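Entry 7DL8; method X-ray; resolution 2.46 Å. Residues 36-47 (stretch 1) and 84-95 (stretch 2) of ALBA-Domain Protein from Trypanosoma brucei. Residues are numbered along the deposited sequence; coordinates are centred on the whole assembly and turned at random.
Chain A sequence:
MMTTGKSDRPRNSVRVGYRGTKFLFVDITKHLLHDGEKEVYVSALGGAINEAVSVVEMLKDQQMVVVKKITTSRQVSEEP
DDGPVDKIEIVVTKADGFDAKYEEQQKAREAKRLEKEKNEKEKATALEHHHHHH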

ATOM      1  N   GLY A  36       0.808  13.504 -29.216  1.00 59.12           N
ATOM      2  CA  GLY A  36       1.934  13.160 -30.053  1.00 61.92           C
ATOM      3  C   GLY A  36       2.795  12.012 -29.556  1.00 60.13           C
ATOM      4  O   GLY A  36       3.410  11.320 -30.377  1.00 60.88           O
ATOM      5  N   GLU A  37       2.866  11.799 -28.243  1.00 54.52           N
ATOM      6  CA  GLU A  37       3.777  10.794 -27.706  1.00 53.04           C
ATOM      7  C   GLU A  37       3.364   9.399 -28.157  1.00 52.33           C
ATOM      8  O   GLU A  37       2.197   9.013 -28.037  1.00 60.61           O
ATOM      9  CB  GLU A  37       3.813  10.862 -26.179  1.00 48.79           C
ATOM     10  CG  GLU A  37       4.262  12.202 -25.617  1.00 48.11           C
ATOM     11  CD  GLU A  37       5.745  12.460 -25.803  1.00 52.91           C
ATOM     12  OE1 GLU A  37       6.475  11.524 -26.196  1.00 58.65           O
ATOM     13  OE2 GLU A  37       6.182  13.602 -25.553  1.00 54.41           O
ATOM     14  N   LYS A  38       4.331   8.642 -28.679  1.00 52.22           N
ATOM     15  CA  LYS A  38       4.061   7.274 -29.107  1.00 51.96           C
ATOM     16  C   LYS A  38       3.966   6.314 -27.929  1.00 50.83           C
ATOM     17  O   LYS A  38       3.210   5.337 -27.993  1.00 52.64           O
ATOM     18  CB  LYS A  38       5.142   6.805 -30.082  1.00 52.99           C
ATOM     19  N   GLU A  39       4.719   6.561 -26.860  1.00 43.58           N
ATOM     20  CA  GLU A  39       4.717   5.680 -25.703  1.00 48.27           C
ATOM     21  C   GLU A  39       4.924   6.504 -24.440  1.00 47.61           C
ATOM     22  O   GLU A  39       5.600   7.536 -24.459  1.00 46.17           O
ATOM     23  CB  GLU A  39       5.794   4.592 -25.815  1.00 50.71           C
ATOM     24  CG  GLU A  39       7.220   5.114 -25.790  1.00 59.38           C
ATOM     25  CD  GLU A  39       8.205   4.147 -26.416  1.00 72.68           C
ATOM     26  OE1 GLU A  39       7.776   3.056 -26.847  1.00 77.16           O
ATOM     27  OE2 GLU A  39       9.408   4.476 -26.474  1.00 76.40           O
ATOM     28  N   VAL A  40       4.316   6.047 -23.349  1.00 49.69           N
ATOM     29  CA  VAL A  40       4.455   6.668 -22.037  1.00 47.15           C
ATOM     30  C   VAL A  40       5.043   5.636 -21.084  1.00 52.09           C
ATOM     31  O   VAL A  40       4.591   4.486 -21.049  1.00 51.42           O
ATOM     32  CB  VAL A  40       3.109   7.200 -21.512  1.00 41.58           C
ATOM     33  CG1 VAL A  40       3.242   7.651 -20.064  1.00 36.62           C
ATOM     34  CG2 VAL A  40       2.613   8.341 -22.387  1.00 44.84           C
ATOM     35  N   TYR A  41       6.049   6.048 -20.313  1.00 51.31           N
ATOM     36  CA  TYR A  41       6.711   5.182 -19.341  1.00 48.30           C
ATOM     37  C   TYR A  41       6.105   5.438 -17.966  1.00 53.29           C
ATOM     38  O   TYR A  41       6.358   6.481 -17.353  1.00 60.98           O
ATOM     39  CB  TYR A  41       8.219   5.433 -19.327  1.00 43.38           C
ATOM     40  CG  TYR A  41       8.950   4.974 -20.572  1.00 44.98           C
ATOM     41  CD1 TYR A  41       8.830   5.669 -21.768  1.00 44.69           C
ATOM     42  CD2 TYR A  41       9.772   3.855 -20.547  1.00 50.83           C
ATOM     43  CE1 TYR A  41       9.498   5.256 -22.906  1.00 43.47           C
ATOM     44  CE2 TYR A  41      10.446   3.435 -21.680  1.00 51.41           C
ATOM     45  CZ  TYR A  41      10.304   4.140 -22.857  1.00 51.28           C
ATOM     46  OH  TYR A  41      10.971   3.729 -23.988  1.00 58.02           O
ATOM     47  N   VAL A  42       5.302   4.492 -17.484  1.00 48.57           N
ATOM     48  CA  VAL A  42       4.663   4.585 -16.175  1.00 43.89           C
ATOM     49  C   VAL A  42       5.510   3.800 -15.181  1.00 48.19           C
ATOM     50  O   VAL A  42       5.646   2.576 -15.300  1.00 48.74           O
ATOM     51  CB  VAL A  42       3.220   4.058 -16.215  1.00 44.78           C
ATOM     52  CG1 VAL A  42       2.550   4.242 -14.861  1.00 41.38           C
ATOM     53  CG2 VAL A  42       2.428   4.762 -17.307  1.00 42.24           C
ATOM     54  N   SER A  43       6.085   4.500 -14.205  1.00 46.36           N
ATOM     55  CA  SER A  43       7.020   3.903 -13.263  1.00 49.58           C
ATOM     56  C   SER A  43       6.686   4.329 -11.838  1.00 45.70           C
ATOM     57  O   SER A  43       5.980   5.316 -11.610  1.00 38.52           O
ATOM     58  CB  SER A  43       8.468   4.284 -13.603  1.00 55.13           C
ATOM     59  OG  SER A  43       8.622   5.690 -13.664  1.00 59.25           O
ATOM     60  N   ALA A  44       7.220   3.577 -10.876  1.00 41.75           N
ATOM     61  CA  ALA A  44       7.038   3.888  -9.463  1.00 47.35           C
ATOM     62  C   ALA A  44       8.113   3.179  -8.650  1.00 43.35           C
ATOM     63  O   ALA A  44       8.749   2.231  -9.116  1.00 39.61           O
ATOM     64  CB  ALA A  44       5.644   3.488  -8.971  1.00 51.27           C
ATOM     65  N   LEU A  45       8.302   3.652  -7.421  1.00 43.61           N
ATOM     66  CA  LEU A  45       9.330   3.143  -6.524  1.00 42.39           C
ATOM     67  C   LEU A  45       8.705   2.493  -5.297  1.00 42.56           C
ATOM     68  O   LEU A  45       7.720   2.996  -4.751  1.00 49.63           O
ATOM     69  CB  LEU A  45      10.259   4.269  -6.061  1.00 46.97           C
ATOM     70  CG  LEU A  45      11.003   5.115  -7.090  1.00 49.16           C
ATOM     71  CD1 LEU A  45      11.832   6.149  -6.352  1.00 51.72           C
ATOM     72  CD2 LEU A  45      11.884   4.270  -7.993  1.00 46.59           C
ATOM     73  N   GLY A  46       9.300   1.385  -4.866  1.00 42.94           N
ATOM     74  CA  GLY A  46       8.964   0.735  -3.612  1.00 41.97           C
ATOM     75  C   GLY A  46       7.491   0.471  -3.378  1.00 47.68           C
ATOM     76  O   GLY A  46       6.853  -0.282  -4.122  1.00 48.98           O
ATOM     77  N   GLY A  47       6.942   1.084  -2.328  1.00 42.61           N
ATOM     78  CA  GLY A  47       5.557   0.870  -1.955  1.00 33.76           C
ATOM     79  C   GLY A  47       4.547   1.427  -2.932  1.00 44.59           C
ATOM     80  O   GLY A  47       3.361   1.102  -2.815  1.00 56.94           O
ATOM     81  N   PRO A  84      18.171  -0.584  -0.424  1.00 81.93           N
ATOM     82  CA  PRO A  84      17.877  -0.559  -1.859  1.00 79.16           C
ATOM     83  C   PRO A  84      16.410  -0.264  -2.125  1.00 73.23           C
ATOM     84  O   PRO A  84      15.530  -0.573  -1.317  1.00 70.77           O
ATOM     85  CB  PRO A  84      18.255  -1.971  -2.320  1.00 78.90           C
ATOM     86  CG  PRO A  84      18.027  -2.815  -1.109  1.00 74.85           C
ATOM     87  CD  PRO A  84      18.408  -1.952   0.070  1.00 76.48           C
ATOM     88  N   VAL A  85      16.156   0.346  -3.280  1.00 71.46           N
ATOM     89  CA  VAL A  85      14.817   0.750  -3.697  1.00 62.31           C
ATOM     90  C   VAL A  85      14.499   0.038  -5.003  1.00 57.57           C
ATOM     91  O   VAL A  85      15.238   0.174  -5.985  1.00 60.48           O
ATOM     92  CB  VAL A  85      14.702   2.274  -3.857  1.00 66.55           C
ATOM     93  CG1 VAL A  85      13.301   2.654  -4.310  1.00 62.37           C
ATOM     94  CG2 VAL A  85      15.054   2.975  -2.554  1.00 72.21           C
ATOM     95  N   ASP A  86      13.402  -0.713  -5.016  1.00 53.05           N
ATOM     96  CA  ASP A  86      12.969  -1.421  -6.211  1.00 53.93           C
ATOM     97  C   ASP A  86      12.024  -0.554  -7.033  1.00 52.51           C
ATOM     98  O   ASP A  86      11.320   0.309  -6.505  1.00 54.42           O
ATOM     99  CB  ASP A  86      12.292  -2.739  -5.840  1.00 59.40           C
ATOM    100  CG  ASP A  86      13.260  -3.736  -5.237  1.00 65.76           C
ATOM    101  OD1 ASP A  86      14.381  -3.876  -5.772  1.00 69.68           O
ATOM    102  OD2 ASP A  86      12.909  -4.368  -4.222  1.00 63.99           O
ATOM    103  N   LYS A  87      12.020  -0.797  -8.341  1.00 52.77           N
ATOM    104  CA  LYS A  87      11.315   0.053  -9.289  1.00 50.13           C
ATOM    105  C   LYS A  87      10.658  -0.787 -10.374  1.00 49.71           C
ATOM    106  O   LYS A  87      11.246  -1.756 -10.861  1.00 53.11           O
ATOM    107  CB  LYS A  87      12.286   1.066  -9.910  1.00 50.57           C
ATOM    108  CG  LYS A  87      11.798   1.746 -11.173  1.00 58.76           C
ATOM    109  CD  LYS A  87      12.869   2.680 -11.712  1.00 62.62           C
ATOM    110  CE  LYS A  87      12.430   3.354 -12.999  1.00 62.24           C
ATOM    111  NZ  LYS A  87      13.567   4.048 -13.667  1.00 61.41           N
ATOM    112  N   ILE A  88       9.437  -0.409 -10.746  1.00 48.55           N
ATOM    113  CA  ILE A  88       8.731  -1.004 -11.874  1.00 45.88           C
ATOM    114  C   ILE A  88       8.580   0.061 -12.950  1.00 49.42           C
ATOM    115  O   ILE A  88       8.532   1.261 -12.658  1.00 55.93           O
ATOM    116  CB  ILE A  88       7.357  -1.581 -11.463  1.00 40.08           C
ATOM    117  CG1 ILE A  88       6.851  -2.577 -12.509  1.00 35.20           C
ATOM    118  CG2 ILE A  88       6.339  -0.468 -11.251  1.00 37.20           C
ATOM    119  CD1 ILE A  88       5.596  -3.314 -12.093  1.00 40.14           C
ATOM    120  N   GLU A  89       8.536  -0.378 -14.207  1.00 43.33           N
ATOM    121  CA  GLU A  89       8.384   0.529 -15.343  1.00 45.52           C
ATOM    122  C   GLU A  89       7.517  -0.149 -16.395  1.00 47.63           C
ATOM    123  O   GLU A  89       7.916  -1.168 -16.967  1.00 40.02           O
ATOM    124  CB  GLU A  89       9.738   0.928 -15.929  1.00 45.04           C
ATOM    125  CG  GLU A  89       9.638   1.931 -17.067  1.00 59.65           C
ATOM    126  CD  GLU A  89      10.989   2.304 -17.642  1.00 69.80           C
ATOM    127  OE1 GLU A  89      11.546   1.501 -18.421  1.00 68.43           O
ATOM    128  OE2 GLU A  89      11.492   3.399 -17.316  1.00 74.08           O
ATOM    129  N   ILE A  90       6.336   0.412 -16.643  1.00 45.51           N
ATOM    130  CA  ILE A  90       5.396  -0.105 -17.630  1.00 44.06           C
ATOM    131  C   ILE A  90       5.357   0.854 -18.811  1.00 50.42           C
ATOM    132  O   ILE A  90       5.126   2.057 -18.636  1.00 51.39           O
ATOM    133  CB  ILE A  90       3.992  -0.292 -17.029  1.00 44.48           C
ATOM    134  CG1 ILE A  90       4.053  -1.224 -15.817  1.00 47.40           C
ATOM    135  CG2 ILE A  90       3.030  -0.832 -18.077  1.00 43.07           C
ATOM    136  CD1 ILE A  90       3.250  -0.736 -14.631  1.00 46.51           C
ATOM    137  N   VAL A  91       5.589   0.325 -20.009  1.00 48.59           N
ATOM    138  CA  VAL A  91       5.534   1.102 -21.241  1.00 44.71           C
ATOM    139  C   VAL A  91       4.185   0.844 -21.896  1.00 49.24           C
ATOM    140  O   VAL A  91       3.856  -0.300 -22.228  1.00 44.80           O
ATOM    141  CB  VAL A  91       6.686   0.735 -22.189  1.00 49.83           C
ATOM    142  CG1 VAL A  91       6.643   1.601 -23.440  1.00 48.34           C
ATOM    143  CG2 VAL A  91       8.024   0.873 -21.479  1.00 36.99           C
ATOM    144  N   VAL A  92       3.404   1.905 -22.088  1.00 53.75           N
ATOM    145  CA  VAL A  92       2.081   1.806 -22.689  1.00 46.97           C
ATOM    146  C   VAL A  92       2.065   2.603 -23.986  1.00 50.81           C
ATOM    147  O   VAL A  92       2.716   3.647 -24.098  1.00 49.32           O
ATOM    148  CB  VAL A  92       0.978   2.299 -21.727  1.00 44.82           C
ATOM    149  CG1 VAL A  92       0.994   1.485 -20.443  1.00 40.58           C
ATOM    150  CG2 VAL A  92       1.146   3.783 -21.421  1.00 37.53           C
ATOM    151  N   THR A  93       1.334   2.089 -24.972  1.00 53.40           N
ATOM    152  CA  THR A  93       1.098   2.769 -26.236  1.00 50.22           C
ATOM    153  C   THR A  93      -0.403   2.843 -26.475  1.00 50.94           C
ATOM    154  O   THR A  93      -1.200   2.260 -25.736  1.00 51.02           O
ATOM    155  CB  THR A  93       1.791   2.062 -27.410  1.00 53.43           C
ATOM    156  OG1 THR A  93       1.131   0.819 -27.681  1.00 55.83           O
ATOM    157  CG2 THR A  93       3.257   1.798 -27.092  1.00 49.80           C
ATOM    158  N   LYS A  94      -0.786   3.572 -27.520  1.00 54.39           N
ATOM    159  CA  LYS A  94      -2.198   3.706 -27.853  1.00 48.75           C
ATOM    160  C   LYS A  94      -2.796   2.357 -28.226  1.00 48.69           C
ATOM    161  O   LYS A  94      -2.171   1.549 -28.918  1.00 57.28           O
ATOM    162  CB  LYS A  94      -2.383   4.674 -29.021  1.00 51.88           C
ATOM    163  CG  LYS A  94      -2.454   6.139 -28.655  1.00 48.07           C
ATOM    164  CD  LYS A  94      -2.667   6.965 -29.912  1.00 48.42           C
ATOM    165  CE  LYS A  94      -2.083   8.351 -29.771  1.00 56.37           C
ATOM    166  NZ  LYS A  94      -0.593   8.329 -29.830  1.00 64.66           N
ATOM    167  N   ALA A  95      -4.018   2.119 -27.765  1.00 51.25           N
ATOM    168  CA  ALA A  95      -4.783   0.968 -28.210  1.00 48.49           C
ATOM    169  C   ALA A  95      -5.574   1.344 -29.457  1.00 51.80           C
ATOM    170  O   ALA A  95      -5.639   2.510 -29.852  1.00 51.74           O
ATOM    171  CB  ALA A  95      -5.714   0.474 -27.103  1.00 46.04           C
TER
HETATM  172  O   HOH W   1       0.862   4.953 -29.236  1.00 61.17           O

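The two stretches pair as neighbouring antiparallel β-strands, their N-to-C directions 162° apart, and bury 821 Å² between them. Backbone hydrogen bonds carry most of the polar pairing. Val-40, Val-42 and Ala-44 each use both their amide and their carbonyl, so each faces its partner through a closed two-bond ring. Val-40 N donates to Val-92 O at 3.0 Å, and Val-92 N returns the bond to Val-40 O, also at 3.0 Å. The ring is tightest at the next pair, where Val-42 N lies 2.7 Å from Ile-90 O and Ile-90 N lies 2.6 Å from Val-42 O, the latter bond almost straight at 179°. It loosens at Ala-44, whose N and O stand 3.2 Å from Ile-88 O and Ile-88 N respectively, with angles of 152° and 158°.

Beyond Ala-44 the ladder gains one more bond, from Gly-46 N to Asp-86 O (2.8 Å, 177°). Gly-46 has a positive phi of 50°, which favours glycine, yet its amide still points squarely at the acceptor. At the other end, a water takes over where the direct ladder stops: it donates to Lys-38 O (2.7 Å) and accepts from Lys-94 N (2.8 Å), bridging two backbone groups whose own O and N atoms are 4.4 Å apart. Nearby, Lys-94 NZ makes a weak hydrogen bond to Glu-37 O at 3.4 Å; this ammonium is also bonded elsewhere in the structure.

The carbonyls of the ladder receive CA-H...O contacts as well. Ser-43 CA approaches Ile-88 O to 3.1 Å, and Glu-39 CA approaches Val-92 O to 3.3 Å, so these oxygens meet a polarised C-H in addition to their amide donor.

Side chains add packing rather than further direct hydrogen bonds between the strands, apart from the weak lysine bond. On the face bearing Val-40, Val-42 and Ala-44, Val-92 CG2 packs 3.9 Å from Val-40 CB and 4.4 Å from Val-42 CG2. On the opposite face, Tyr-41 CE2 touches Val-91 CG2 at 3.5 Å, and Val-91 CG1 lies over one face of the ring. Glu-89 CD comes to the ring edge, 3.5 Å from Tyr-41 CD2. The tyrosine hydroxyl is satisfied within its own strand: Tyr-41 OH donates to Glu-39 OE2 at 3.0 Å. Farther along, Leu-45 CB rests 3.9 Å from Val-85 CG1, while Leu-45 CD2 reaches Lys-87 CB at 3.8 Å, an apolar contact with the aliphatic part of the lysine.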